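N5-carboxyaminoimidazole ribonucleotide synthetase (Bacillus anthracis, PDB 3QFF) carboxylates aminoimidazole ribonucleotide to its N5-carboxy form in purine biosynthesis, probably using ATP and bicarbonate as ATP-grasp enzymes of this family do. Local coordinates at residues E216-N221 / P230-E235; L224-V229 / V367-A372. All blocks are in the same frame, centred on the assembly; numbering follows the deposited sequence.

Contact 1 of 2, residues E216-N221 / P230-E235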
loop_
_atom_site.group_PDB
_atom_site.type_symbol
_atom_site.label_atom_id
_atom_site.label_comp_id
_atom_site.label_asym_id
_atom_site.label_seq_id
_atom_site.Cartn_x
_atom_site.Cartn_y
_atom_site.Cartn_z
ATOM N N GLU A 216 -5.048 21.552 1.126
ATOM C CA GLU A 216 -4.455 22.832 1.526
ATOM C C GLU A 216 -2.987 22.591 1.868
ATOM O O GLU A 216 -2.673 21.745 2.717
ATOM C CB GLU A 216 -5.225 23.428 2.712
ATOM C CG GLU A 216 -4.453 24.475 3.540
ATOM C CD GLU A 216 -5.204 24.892 4.815
ATOM O OE1 GLU A 216 -6.283 24.337 5.096
ATOM O OE2 GLU A 216 -4.707 25.778 5.543
ATOM N N ASN A 217 -2.093 23.339 1.217
ATOM C CA ASN A 217 -0.659 23.133 1.375
ATOM C C ASN A 217 0.054 24.246 2.116
ATOM O O ASN A 217 -0.113 25.425 1.784
ATOM C CB ASN A 217 -0.010 22.935 0.008
ATOM C CG ASN A 217 -0.586 21.760 -0.716
ATOM O OD1 ASN A 217 -0.844 20.722 -0.112
ATOM N ND2 ASN A 217 -0.826 21.918 -2.010
ATOM N N ILE A 218 0.862 23.853 3.098
ATOM C CA ILE A 218 1.647 24.801 3.880
ATOM C C ILE A 218 3.132 24.649 3.542
ATOM O O ILE A 218 3.735 23.592 3.786
ATOM C CB ILE A 218 1.329 24.688 5.420
ATOM C CG1 ILE A 218 -0.180 24.886 5.653
ATOM C CG2 ILE A 218 2.176 25.701 6.233
ATOM C CD1 ILE A 218 -0.646 24.933 7.117
ATOM N N HIS A 219 3.699 25.700 2.942
ATOM C CA HIS A 219 5.115 25.743 2.581
ATOM C C HIS A 219 5.926 26.541 3.603
ATOM O O HIS A 219 5.421 27.502 4.189
ATOM C CB HIS A 219 5.320 26.338 1.184
ATOM C CG HIS A 219 4.705 25.522 0.093
ATOM N ND1 HIS A 219 3.384 25.653 -0.274
ATOM C CD2 HIS A 219 5.220 24.545 -0.691
ATOM C CE1 HIS A 219 3.113 24.796 -1.244
ATOM N NE2 HIS A 219 4.209 24.109 -1.511
ATOM N N VAL A 220 7.174 26.122 3.795
ATOM C CA VAL A 220 8.133 26.762 4.700
ATOM C C VAL A 220 9.502 26.686 4.036
ATOM O O VAL A 220 9.947 25.602 3.660
ATOM C CB VAL A 220 8.160 26.054 6.093
ATOM C CG1 VAL A 220 9.455 26.367 6.871
ATOM C CG2 VAL A 220 6.943 26.430 6.914
ATOM N N ASN A 221 10.157 27.839 3.870
ATOM C CA ASN A 221 11.425 27.941 3.121
ATOM C C ASN A 221 11.336 27.395 1.703
ATOM O O ASN A 221 12.284 26.776 1.215
ATOM C CB ASN A 221 12.567 27.227 3.850
ATOM C CG ASN A 221 13.032 27.971 5.072
ATOM O OD1 ASN A 221 13.231 29.191 5.037
ATOM N ND2 ASN A 221 13.218 27.243 6.165
ATOM N N PRO A 230 -9.637 17.431 4.259
ATOM C CA PRO A 230 -10.077 18.425 3.267
ATOM C C PRO A 230 -9.435 19.790 3.497
ATOM O O PRO A 230 -9.190 20.179 4.643
ATOM C CB PRO A 230 -11.598 18.503 3.492
ATOM C CG PRO A 230 -11.944 17.267 4.310
ATOM C CD PRO A 230 -10.736 17.033 5.154
ATOM N N ALA A 231 -9.108 20.486 2.413
ATOM C CA ALA A 231 -8.607 21.863 2.520
ATOM C C ALA A 231 -9.632 22.690 3.298
ATOM O O ALA A 231 -10.833 22.499 3.138
ATOM C CB ALA A 231 -8.372 22.463 1.127
ATOM N N ARG A 232 -9.162 23.592 4.151
ATOM C CA ARG A 232 -10.059 24.393 4.972
ATOM C C ARG A 232 -10.574 25.609 4.182
ATOM O O ARG A 232 -10.190 26.756 4.438
ATOM C CB ARG A 232 -9.383 24.784 6.295
ATOM C CG ARG A 232 -8.996 23.556 7.156
ATOM C CD ARG A 232 -8.153 23.910 8.380
ATOM N NE ARG A 232 -6.830 24.409 8.016
ATOM C CZ ARG A 232 -5.938 24.908 8.876
ATOM N NH1 ARG A 232 -4.767 25.332 8.425
ATOM N NH2 ARG A 232 -6.206 24.983 10.184
ATOM N N ILE A 233 -11.435 25.327 3.206
ATOM C CA ILE A 233 -11.951 26.336 2.290
ATOM C C ILE A 233 -13.444 26.107 2.067
ATOM O O ILE A 233 -13.962 25.039 2.397
ATOM C CB ILE A 233 -11.183 26.326 0.920
ATOM C CG1 ILE A 233 -11.309 24.958 0.230
ATOM C CG2 ILE A 233 -9.708 26.723 1.102
ATOM C CD1 ILE A 233 -10.556 24.838 -1.071
ATOM N N THR A 234 -14.136 27.108 1.512
ATOM C CA THR A 234 -15.568 26.990 1.230
ATOM C C THR A 234 -15.847 25.914 0.188
ATOM O O THR A 234 -14.974 25.576 -0.627
ATOM C CB THR A 234 -16.169 28.318 0.719
ATOM O OG1 THR A 234 -15.597 28.645 -0.557
ATOM C CG2 THR A 234 -15.901 29.467 1.710
ATOM N N GLU A 235 -17.070 25.390 0.203
ATOM C CA GLU A 235 -17.495 24.417 -0.793
ATOM C C GLU A 235 -17.402 25.006 -2.200
ATOM O O GLU A 235 -17.274 24.269 -3.171
ATOM C CB GLU A 235 -18.925 23.944 -0.510
ATOM C CG GLU A 235 -19.259 22.563 -1.081
ATOM C CD GLU A 235 -18.402 21.465 -0.471
ATOM O OE1 GLU A 235 -17.748 20.718 -1.240
ATOM O OE2 GLU A 235 -18.358 21.366 0.778
#
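Where strand 223-229 of the large antiparallel sheet gives way to the loop before helix 235-251, Arg232 turns back and clamps Glu216 on the neighbouring strand 209-220. The guanidinium takes the carboxylate side-on, one nitrogen to each oxygen. Arg232 NE gives Glu216 OE1 a nearly straight bond (3.0 Å, 173°); OE1 lies in the guanidinium plane, while NE comes to its syn side, tilted somewhat out of the carboxylate plane. The second bond, Arg232 NH1 to Glu216 OE2 at 2.9 Å, comes from above the carboxylate plane, and the two planes are tilted 26° to each other. Glu216 OE1 is gripped twice: the backbone Arg232 N reaches it on the anti side at 3.1 Å, from the opposite face to NE. Glu216 extends with CG anti to its own nitrogen (chi1 159°), while Arg232 bends at chi3 so that the NE and NH1 edge of the guanidinium faces the acid. At the root of the glutamate, Ala231 CB packs 3.7 Å from Glu216 CB. Lys195 forms a further salt bridge with Glu216 OE2, and Glu366 takes Arg232 NH2, a charge network that would favour the ionised carboxylate. Arg232 centres an inverse gamma turn, and the whole is a bidentate carboxylate-guanidinium bridge tying a strand-to-helix loop to the ATP-grasp sheet.

Contact 2 of 2, residues L224-V229 / V367-A372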
loop_
_atom_site.group_PDB
_atom_site.type_symbol
_atom_site.label_atom_id
_atom_site.label_comp_id
_atom_site.label_asym_id
_atom_site.label_seq_id
_atom_site.Cartn_x
_atom_site.Cartn_y
_atom_site.Cartn_z
ATOM N N LEU A 224 7.525 22.109 0.854
ATOM C CA LEU A 224 6.265 21.687 1.461
ATOM C C LEU A 224 6.478 21.185 2.888
ATOM O O LEU A 224 7.385 20.398 3.154
ATOM C CB LEU A 224 5.551 20.628 0.603
ATOM C CG LEU A 224 4.170 20.143 1.060
ATOM C CD1 LEU A 224 3.145 21.292 1.113
ATOM C CD2 LEU A 224 3.663 19.013 0.144
ATOM N N HIS A 225 5.633 21.664 3.793
ATOM C CA HIS A 225 5.672 21.266 5.197
ATOM C C HIS A 225 4.508 20.310 5.474
ATOM O O HIS A 225 4.734 19.153 5.826
ATOM C CB HIS A 225 5.618 22.507 6.110
ATOM C CG HIS A 225 5.366 22.205 7.558
ATOM N ND1 HIS A 225 6.074 21.252 8.260
ATOM C CD2 HIS A 225 4.497 22.751 8.442
ATOM C CE1 HIS A 225 5.632 21.205 9.505
ATOM N NE2 HIS A 225 4.679 22.108 9.643
ATOM N N GLU A 226 3.283 20.808 5.290
ATOM C CA GLU A 226 2.045 20.068 5.535
ATOM C C GLU A 226 1.051 20.155 4.372
ATOM O O GLU A 226 0.943 21.200 3.716
ATOM C CB GLU A 226 1.355 20.583 6.797
ATOM C CG GLU A 226 2.020 20.119 8.084
ATOM C CD GLU A 226 1.441 20.765 9.335
ATOM O OE1 GLU A 226 0.906 21.900 9.246
ATOM O OE2 GLU A 226 1.536 20.133 10.411
ATOM N N SER A 227 0.335 19.053 4.130
ATOM C CA SER A 227 -0.873 19.056 3.300
ATOM C C SER A 227 -2.064 18.643 4.152
ATOM O O SER A 227 -2.016 17.645 4.886
ATOM C CB SER A 227 -0.765 18.114 2.102
ATOM O OG SER A 227 0.344 18.455 1.316
ATOM N N ILE A 228 -3.135 19.406 4.041
ATOM C CA ILE A 228 -4.293 19.215 4.893
ATOM C C ILE A 228 -5.492 18.912 4.020
ATOM O O ILE A 228 -5.794 19.671 3.105
ATOM C CB ILE A 228 -4.589 20.487 5.696
ATOM C CG1 ILE A 228 -3.365 20.932 6.512
ATOM C CG2 ILE A 228 -5.824 20.284 6.561
ATOM C CD1 ILE A 228 -3.441 22.436 6.983
ATOM N N VAL A 229 -6.183 17.815 4.318
ATOM C CA VAL A 229 -7.289 17.360 3.499
ATOM C C VAL A 229 -8.419 16.876 4.415
ATOM O O VAL A 229 -8.201 15.991 5.244
ATOM C CB VAL A 229 -6.851 16.211 2.557
ATOM C CG1 VAL A 229 -7.849 16.029 1.420
ATOM C CG2 VAL A 229 -5.448 16.469 2.003
ATOM N N VAL A 367 -7.267 18.220 15.332
ATOM C CA VAL A 367 -6.638 17.280 16.255
ATOM C C VAL A 367 -5.359 16.722 15.622
ATOM O O VAL A 367 -4.324 16.620 16.286
ATOM C CB VAL A 367 -7.625 16.160 16.656
ATOM C CG1 VAL A 367 -6.939 15.092 17.506
ATOM C CG2 VAL A 367 -8.818 16.758 17.422
ATOM N N ALA A 368 -5.430 16.404 14.326
ATOM C CA ALA A 368 -4.256 15.966 13.569
ATOM C C ALA A 368 -3.176 17.040 13.532
ATOM O O ALA A 368 -1.985 16.746 13.704
ATOM C CB ALA A 368 -4.656 15.544 12.150
ATOM N N LEU A 369 -3.587 18.289 13.310
ATOM C CA LEU A 369 -2.636 19.406 13.342
ATOM C C LEU A 369 -1.947 19.513 14.696
ATOM O O LEU A 369 -0.730 19.694 14.769
ATOM C CB LEU A 369 -3.308 20.728 12.961
ATOM C CG LEU A 369 -3.609 20.906 11.466
ATOM C CD1 LEU A 369 -4.417 22.176 11.231
ATOM C CD2 LEU A 369 -2.331 20.917 10.650
ATOM N N GLU A 370 -2.731 19.366 15.759
ATOM C CA GLU A 370 -2.208 19.434 17.121
ATOM C C GLU A 370 -1.248 18.283 17.395
ATOM O O GLU A 370 -0.198 18.473 18.028
ATOM C CB GLU A 370 -3.359 19.424 18.122
ATOM C CG GLU A 370 -3.173 20.386 19.280
ATOM C CD GLU A 370 -3.959 19.970 20.512
ATOM O OE1 GLU A 370 -3.854 18.783 20.912
ATOM O OE2 GLU A 370 -4.677 20.824 21.088
ATOM N N LYS A 371 -1.586 17.096 16.888
ATOM C CA LYS A 371 -0.715 15.937 17.043
ATOM C C LYS A 371 0.702 16.197 16.511
ATOM O O LYS A 371 1.680 15.911 17.198
ATOM C CB LYS A 371 -1.317 14.683 16.392
ATOM C CG LYS A 371 -0.430 13.438 16.530
ATOM C CD LYS A 371 -0.390 12.897 17.971
ATOM C CE LYS A 371 0.681 11.811 18.077
ATOM N NZ LYS A 371 0.886 11.319 19.470
ATOM N N ALA A 372 0.805 16.739 15.300
ATOM C CA ALA A 372 2.102 17.109 14.727
ATOM C C ALA A 372 2.881 18.097 15.608
ATOM O O ALA A 372 4.067 17.902 15.863
ATOM C CB ALA A 372 1.935 17.668 13.306
HETATM O O HOH W 1 0.706 21.087 12.762
#
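Strand 224-229 and helix 367-372 run nearly antiparallel, at 161°, with their axes 10.7 Å apart at closest approach, and Ile228 and Leu369 are the nearest pair along the backbone. That spacing is bridged by side chains. Leu369 does most of the apolar work through one methyl: its CD2 lies 4.1 Å from Ile228 CD1, the two side chains meeting at about a right angle. The same CD2 also touches the carboxylate of Glu226, 3.7 Å from OE1. With CG anti to its carbonyl carbon (chi1 -76°) and an extended chain beyond, Glu226 carries its acid group across to the helix. There Ala372 CB, one turn further on from Leu369, packs 3.8 Å from Glu226 OE2. A water completes the link, donating to Glu226 OE2 at 2.7 Å and to Leu369 O at 2.8 Å. This gives a buried carboxylate oxygen a polar partner on the helix side and joins it to the helix backbone without a direct bond. Near the start of the strand a classic beta bulge sets His225 and Glu226 together opposite Ile218, and Glu226 CG lies 3.6 Å above the His225 ring, toward its rim. The helix also packs on Val317 and Ile360 of the adjoining strands, the layering of a helix on an antiparallel sheet that here brings a helix of the C-terminal family region onto a strand of the ATP-grasp region.

How the contacts relate
The contacts start from neighbouring strands, 209-220 in contact 1 and 223-229 in contact 2, which are paired by probable hydrogen bonds of Ile218 with His225 and Glu226, and their centres lie 10 Å apart. Contact 1 is partly buried and local, closing a short span of chain with charge-charge bonds inside the ATP-grasp region. Contact 2 is fully buried and long-range, bringing in a helix from the C-terminal region through methyl packing and a water. Each has a glutamate reaching from the sheet, but one is met by an arginine and Lys195 and the other by a water and methyl groups. They meet where Leu369 CD1 packs 3.5 Å from Arg232 NH2.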